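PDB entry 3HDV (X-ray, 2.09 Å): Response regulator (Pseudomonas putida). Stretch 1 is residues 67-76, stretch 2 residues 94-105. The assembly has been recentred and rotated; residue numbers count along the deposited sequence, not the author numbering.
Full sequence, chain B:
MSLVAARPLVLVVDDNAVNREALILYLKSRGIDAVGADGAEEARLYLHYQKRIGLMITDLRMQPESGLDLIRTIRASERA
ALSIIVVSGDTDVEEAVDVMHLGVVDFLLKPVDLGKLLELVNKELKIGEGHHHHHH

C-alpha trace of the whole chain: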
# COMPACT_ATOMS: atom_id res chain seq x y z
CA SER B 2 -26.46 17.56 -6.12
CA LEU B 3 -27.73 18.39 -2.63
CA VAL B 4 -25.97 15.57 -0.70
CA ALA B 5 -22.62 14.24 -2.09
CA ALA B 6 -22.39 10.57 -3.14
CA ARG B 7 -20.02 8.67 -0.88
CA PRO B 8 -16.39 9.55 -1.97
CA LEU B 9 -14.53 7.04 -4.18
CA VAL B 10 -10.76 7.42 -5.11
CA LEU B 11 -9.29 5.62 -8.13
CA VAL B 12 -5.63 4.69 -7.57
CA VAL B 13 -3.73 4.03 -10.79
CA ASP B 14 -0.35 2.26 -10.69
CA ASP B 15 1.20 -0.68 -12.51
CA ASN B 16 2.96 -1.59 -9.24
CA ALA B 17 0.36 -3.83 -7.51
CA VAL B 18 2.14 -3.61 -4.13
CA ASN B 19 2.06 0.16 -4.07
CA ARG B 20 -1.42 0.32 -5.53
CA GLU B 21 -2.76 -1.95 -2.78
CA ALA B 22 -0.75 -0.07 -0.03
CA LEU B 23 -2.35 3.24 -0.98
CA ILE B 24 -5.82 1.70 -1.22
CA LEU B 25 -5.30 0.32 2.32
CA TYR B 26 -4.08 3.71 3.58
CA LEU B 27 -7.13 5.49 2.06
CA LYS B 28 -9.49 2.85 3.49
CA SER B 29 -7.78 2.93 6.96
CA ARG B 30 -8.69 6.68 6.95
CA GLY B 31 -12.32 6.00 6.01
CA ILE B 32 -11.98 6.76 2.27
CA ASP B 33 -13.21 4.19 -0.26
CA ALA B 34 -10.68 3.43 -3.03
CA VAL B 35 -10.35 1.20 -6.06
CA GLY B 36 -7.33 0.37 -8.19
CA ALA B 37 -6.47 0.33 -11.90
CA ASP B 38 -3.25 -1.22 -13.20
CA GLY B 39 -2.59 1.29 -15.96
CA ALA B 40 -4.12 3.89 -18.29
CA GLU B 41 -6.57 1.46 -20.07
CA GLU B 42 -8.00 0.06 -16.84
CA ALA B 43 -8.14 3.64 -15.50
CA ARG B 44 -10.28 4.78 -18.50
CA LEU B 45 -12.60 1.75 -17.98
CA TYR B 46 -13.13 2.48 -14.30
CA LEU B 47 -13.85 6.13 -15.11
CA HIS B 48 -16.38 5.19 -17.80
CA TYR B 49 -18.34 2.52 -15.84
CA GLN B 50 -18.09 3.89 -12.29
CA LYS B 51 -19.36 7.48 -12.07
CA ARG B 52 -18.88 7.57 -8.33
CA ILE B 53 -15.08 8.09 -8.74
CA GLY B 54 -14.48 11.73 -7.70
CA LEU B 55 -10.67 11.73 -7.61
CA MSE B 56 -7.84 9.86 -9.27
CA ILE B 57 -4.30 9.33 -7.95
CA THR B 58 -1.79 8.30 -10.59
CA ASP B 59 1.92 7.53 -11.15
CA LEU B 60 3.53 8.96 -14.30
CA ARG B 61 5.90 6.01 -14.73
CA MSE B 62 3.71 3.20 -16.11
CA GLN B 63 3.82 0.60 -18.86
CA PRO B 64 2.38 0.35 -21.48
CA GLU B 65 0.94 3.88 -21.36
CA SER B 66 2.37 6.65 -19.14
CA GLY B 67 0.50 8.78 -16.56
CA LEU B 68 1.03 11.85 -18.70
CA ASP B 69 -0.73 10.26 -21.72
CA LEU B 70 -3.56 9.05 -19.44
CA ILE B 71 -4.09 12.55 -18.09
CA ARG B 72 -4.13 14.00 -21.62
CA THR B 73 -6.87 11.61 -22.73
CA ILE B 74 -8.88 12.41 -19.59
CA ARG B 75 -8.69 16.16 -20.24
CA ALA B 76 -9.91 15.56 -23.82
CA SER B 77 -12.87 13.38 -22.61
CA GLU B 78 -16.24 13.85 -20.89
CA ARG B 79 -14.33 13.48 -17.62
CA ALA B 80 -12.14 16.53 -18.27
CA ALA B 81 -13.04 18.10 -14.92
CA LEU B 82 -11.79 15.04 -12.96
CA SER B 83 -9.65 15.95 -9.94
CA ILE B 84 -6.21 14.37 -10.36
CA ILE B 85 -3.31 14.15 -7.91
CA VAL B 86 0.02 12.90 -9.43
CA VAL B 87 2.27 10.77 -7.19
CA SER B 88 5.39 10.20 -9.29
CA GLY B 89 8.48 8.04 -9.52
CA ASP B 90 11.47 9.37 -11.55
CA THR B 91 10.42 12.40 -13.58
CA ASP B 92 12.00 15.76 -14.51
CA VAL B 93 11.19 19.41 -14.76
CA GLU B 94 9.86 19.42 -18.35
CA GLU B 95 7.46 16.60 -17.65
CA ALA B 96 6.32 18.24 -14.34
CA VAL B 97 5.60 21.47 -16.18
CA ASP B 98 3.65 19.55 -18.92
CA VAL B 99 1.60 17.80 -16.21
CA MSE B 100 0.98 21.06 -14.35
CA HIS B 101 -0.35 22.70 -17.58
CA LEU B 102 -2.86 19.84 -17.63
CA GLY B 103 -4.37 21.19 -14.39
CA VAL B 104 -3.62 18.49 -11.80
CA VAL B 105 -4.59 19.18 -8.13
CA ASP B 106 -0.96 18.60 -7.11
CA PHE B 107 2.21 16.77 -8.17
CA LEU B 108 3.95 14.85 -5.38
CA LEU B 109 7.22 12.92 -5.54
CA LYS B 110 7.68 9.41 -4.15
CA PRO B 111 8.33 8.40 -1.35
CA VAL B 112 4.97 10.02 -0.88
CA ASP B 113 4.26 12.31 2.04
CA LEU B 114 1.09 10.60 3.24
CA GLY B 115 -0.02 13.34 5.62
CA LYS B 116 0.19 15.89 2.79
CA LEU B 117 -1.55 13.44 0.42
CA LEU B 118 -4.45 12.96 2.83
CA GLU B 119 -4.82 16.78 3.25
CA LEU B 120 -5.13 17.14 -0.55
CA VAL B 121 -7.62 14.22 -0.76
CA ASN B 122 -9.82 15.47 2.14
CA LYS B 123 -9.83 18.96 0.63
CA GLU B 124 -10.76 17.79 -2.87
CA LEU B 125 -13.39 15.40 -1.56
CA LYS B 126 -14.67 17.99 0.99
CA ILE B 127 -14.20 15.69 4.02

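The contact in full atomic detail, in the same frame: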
# COMPACT_ATOMS: atom_id res chain seq x y z
N GLY B 67 1.48 7.94 -17.25
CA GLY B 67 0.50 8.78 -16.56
C GLY B 67 0.25 10.08 -17.29
O GLY B 67 -0.88 10.60 -17.27
N LEU B 68 1.27 10.62 -17.96
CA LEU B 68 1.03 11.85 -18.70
C LEU B 68 0.02 11.63 -19.87
O LEU B 68 -0.89 12.44 -20.07
CB LEU B 68 2.33 12.46 -19.21
CG LEU B 68 2.32 13.58 -20.23
CD1 LEU B 68 1.52 14.75 -19.78
CD2 LEU B 68 3.77 13.99 -20.61
N ASP B 69 0.20 10.56 -20.62
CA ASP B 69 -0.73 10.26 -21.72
C ASP B 69 -2.13 10.01 -21.17
O ASP B 69 -3.11 10.45 -21.77
CB ASP B 69 -0.26 9.03 -22.50
CG ASP B 69 0.85 9.34 -23.49
OD1 ASP B 69 1.00 10.50 -23.91
OD2 ASP B 69 1.57 8.41 -23.88
N LEU B 70 -2.25 9.30 -20.04
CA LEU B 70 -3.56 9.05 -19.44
C LEU B 70 -4.25 10.35 -19.09
O LEU B 70 -5.42 10.57 -19.43
CB LEU B 70 -3.45 8.15 -18.21
CG LEU B 70 -4.66 8.09 -17.25
CD1 LEU B 70 -5.91 7.46 -17.95
CD2 LEU B 70 -4.34 7.30 -15.99
N ILE B 71 -3.55 11.25 -18.42
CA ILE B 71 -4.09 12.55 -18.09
C ILE B 71 -4.55 13.34 -19.33
O ILE B 71 -5.64 13.92 -19.33
CB ILE B 71 -3.07 13.40 -17.22
CG1 ILE B 71 -2.83 12.65 -15.89
CG2 ILE B 71 -3.60 14.80 -16.98
CD1 ILE B 71 -1.67 13.18 -15.03
N ARG B 72 -3.75 13.35 -20.37
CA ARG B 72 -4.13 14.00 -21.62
C ARG B 72 -5.44 13.45 -22.18
O ARG B 72 -6.31 14.21 -22.57
CB ARG B 72 -3.05 13.80 -22.68
CG ARG B 72 -2.02 14.88 -22.75
CD ARG B 72 -0.78 14.27 -23.37
NE ARG B 72 0.33 15.20 -23.38
CZ ARG B 72 1.58 14.85 -23.64
NH1 ARG B 72 1.88 13.58 -23.90
NH2 ARG B 72 2.54 15.77 -23.63
N THR B 73 -5.59 12.13 -22.21
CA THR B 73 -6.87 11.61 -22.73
C THR B 73 -8.05 11.95 -21.83
O THR B 73 -9.19 12.16 -22.32
CB THR B 73 -6.86 10.11 -22.98
OG1 THR B 73 -6.77 9.39 -21.74
CG2 THR B 73 -5.74 9.73 -23.92
N ILE B 74 -7.81 12.00 -20.50
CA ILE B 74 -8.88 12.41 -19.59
C ILE B 74 -9.33 13.85 -19.87
O ILE B 74 -10.51 14.13 -19.93
CB ILE B 74 -8.53 12.19 -18.08
CG1 ILE B 74 -8.40 10.70 -17.78
CG2 ILE B 74 -9.62 12.81 -17.18
CD1 ILE B 74 -7.72 10.39 -16.44
N ARG B 75 -8.37 14.76 -20.06
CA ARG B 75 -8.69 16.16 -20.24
C ARG B 75 -9.37 16.42 -21.59
O ARG B 75 -9.95 17.48 -21.78
CB ARG B 75 -7.42 17.05 -20.10
CG ARG B 75 -6.82 17.08 -18.69
CD ARG B 75 -7.78 17.64 -17.68
NE ARG B 75 -7.13 17.74 -16.36
CZ ARG B 75 -7.65 17.27 -15.24
NH1 ARG B 75 -8.84 16.67 -15.26
NH2 ARG B 75 -6.97 17.40 -14.08
N ALA B 76 -9.25 15.47 -22.51
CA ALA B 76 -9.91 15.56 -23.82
C ALA B 76 -11.27 14.83 -23.83
O ALA B 76 -11.93 14.82 -24.84
CB ALA B 76 -8.97 14.99 -24.92
N GLU B 94 10.72 19.22 -17.16
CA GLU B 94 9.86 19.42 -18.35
C GLU B 94 8.56 18.66 -18.24
O GLU B 94 7.49 19.19 -18.53
CB GLU B 94 10.62 19.07 -19.65
CG GLU B 94 11.71 20.15 -19.89
CD GLU B 94 12.39 20.15 -21.27
OE1 GLU B 94 12.42 19.06 -21.93
OE2 GLU B 94 12.91 21.28 -21.65
N GLU B 95 8.65 17.40 -17.82
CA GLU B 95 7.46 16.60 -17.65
C GLU B 95 6.54 17.21 -16.54
O GLU B 95 5.31 17.28 -16.71
CB GLU B 95 7.83 15.15 -17.32
CG GLU B 95 6.58 14.25 -17.20
CD GLU B 95 6.92 12.82 -17.01
OE1 GLU B 95 7.79 12.50 -16.17
OE2 GLU B 95 6.29 11.99 -17.68
N ALA B 96 7.13 17.63 -15.42
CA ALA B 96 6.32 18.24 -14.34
C ALA B 96 5.57 19.47 -14.82
O ALA B 96 4.39 19.67 -14.50
CB ALA B 96 7.20 18.54 -13.10
N VAL B 97 6.23 20.28 -15.65
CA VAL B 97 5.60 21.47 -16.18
C VAL B 97 4.46 21.08 -17.15
O VAL B 97 3.39 21.66 -17.09
CB VAL B 97 6.64 22.42 -16.83
CG1 VAL B 97 5.93 23.46 -17.70
CG2 VAL B 97 7.57 23.08 -15.72
N ASP B 98 4.71 20.10 -18.05
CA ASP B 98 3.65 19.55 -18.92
C ASP B 98 2.44 19.07 -18.10
O ASP B 98 1.31 19.42 -18.41
CB ASP B 98 4.17 18.35 -19.73
CG ASP B 98 5.07 18.77 -20.88
OD1 ASP B 98 4.96 19.92 -21.36
OD2 ASP B 98 5.90 17.93 -21.31
N VAL B 99 2.68 18.27 -17.08
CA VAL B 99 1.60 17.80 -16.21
C VAL B 99 0.85 18.95 -15.52
O VAL B 99 -0.41 19.00 -15.50
CB VAL B 99 2.08 16.73 -15.21
CG1 VAL B 99 0.95 16.33 -14.20
CG2 VAL B 99 2.55 15.51 -16.00
N MSE B 100 1.61 19.92 -15.01
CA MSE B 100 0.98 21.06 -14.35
C MSE B 100 0.11 21.90 -15.33
O MSE B 100 -0.94 22.41 -14.94
CB MSE B 100 2.01 21.90 -13.57
CG MSE B 100 2.68 21.16 -12.36
SE MSE B 100 1.31 20.93 -10.92
CE MSE B 100 1.30 22.83 -10.35
N HIS B 101 0.52 22.04 -16.59
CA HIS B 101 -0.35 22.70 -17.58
C HIS B 101 -1.65 21.96 -17.82
O HIS B 101 -2.63 22.58 -18.26
CB HIS B 101 0.34 22.86 -18.94
CG HIS B 101 1.37 23.95 -18.99
ND1 HIS B 101 1.06 25.28 -18.82
CD2 HIS B 101 2.69 23.91 -19.31
CE1 HIS B 101 2.15 26.01 -19.00
NE2 HIS B 101 3.14 25.21 -19.34
N LEU B 102 -1.64 20.64 -17.58
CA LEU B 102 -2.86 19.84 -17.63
C LEU B 102 -3.79 20.00 -16.41
O LEU B 102 -4.86 19.41 -16.35
CB LEU B 102 -2.57 18.36 -17.95
CG LEU B 102 -1.89 18.13 -19.31
CD1 LEU B 102 -1.30 16.73 -19.47
CD2 LEU B 102 -2.82 18.47 -20.48
N GLY B 103 -3.40 20.80 -15.42
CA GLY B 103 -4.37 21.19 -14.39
C GLY B 103 -4.51 20.24 -13.21
O GLY B 103 -5.55 20.25 -12.51
N VAL B 104 -3.49 19.44 -12.91
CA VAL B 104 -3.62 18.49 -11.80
C VAL B 104 -3.83 19.23 -10.47
O VAL B 104 -3.46 20.37 -10.35
CB VAL B 104 -2.46 17.46 -11.77
CG1 VAL B 104 -2.41 16.70 -13.08
CG2 VAL B 104 -1.09 18.14 -11.46
N VAL B 105 -4.45 18.60 -9.49
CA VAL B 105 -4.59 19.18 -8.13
C VAL B 105 -3.21 19.41 -7.49
O VAL B 105 -2.94 20.48 -6.90
CB VAL B 105 -5.41 18.23 -7.24
CG1 VAL B 105 -5.39 18.62 -5.71
CG2 VAL B 105 -6.86 18.16 -7.80
O HOH W 1 4.12 10.19 -17.71
O HOH W 2 -7.32 18.06 -11.45

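The two stretches pack as neighbouring helices that run in nearly the same direction, their axes 18° apart and 10.5 Å away at closest approach. Together they bury 446 Å², mostly with aliphatic side chains, and polar links lie toward each end of this apolar strip.

Glu95 makes the first of these links. Its CA-to-CB bond points sideways, but chi1 and chi2 are both t, and the extended chain carries the carboxylate toward the first helix. There a water accepts a hydrogen bond from Leu68 N at 2.9 Å and donates one to Glu95 OE2 at 2.8 Å. Near the start of a helix, a backbone NH lacks a carbonyl one turn earlier in the helix to bond with, so a long acidic side chain acting through water suits this place.

One turn on, Asp98 points toward the first helix. The contact is loose, with Leu68 CD2 lying 4.5 Å from Asp98 CB; the polar carboxylate suits a partly exposed position.

Val99 is buried, and its branched side chain serves two partners. Its CG2 lies 4.0 Å from Leu68 CD1, and its CG1 lies 4.2 Å from Ile71 CD1. A compact residue fits here, where the backbones come close: the CA atoms of Leu68 and Val99 are 6.5 Å apart.

Leu102, just past the helix, has the largest area covered by stretch 1. It points toward the first helix with chi1 m and chi2 t, bringing its CD1 to 3.5 Å from Leu68 CD1 and 3.8 Å from Arg72 CG, while its CB sits 3.8 Å from Ile71 CG2. Arg72 thus contributes its aliphatic stem to the contact; its NH1 forms a salt bridge with Asp69 OD1 at 3.2 Å. The carbonyl of Leu102 adds a direct hydrogen bond: Arg75 NE donates to Leu102 O at 2.8 Å, with a nearly straight N-H...O angle of 165°. The oxygen lies at the edge of the guanidinium, near its plane, where the NH can point at it.

Gly103 has positive phi (87°), and at these backbone angles a CB would jam against the carbonyl oxygen of Leu102, which calls for glycine. Its own carbonyl receives a 3.0 Å hydrogen bond from a second water to Gly103 O; that water also accepts a weak one from Arg75 NH2 at 2.7 Å.

Val104 closes the apolar strip. Buried and beta-branched, it places CG1 4.1 Å from Ile71 CD1, so this Ile71 methyl touches both Val99 and Val104.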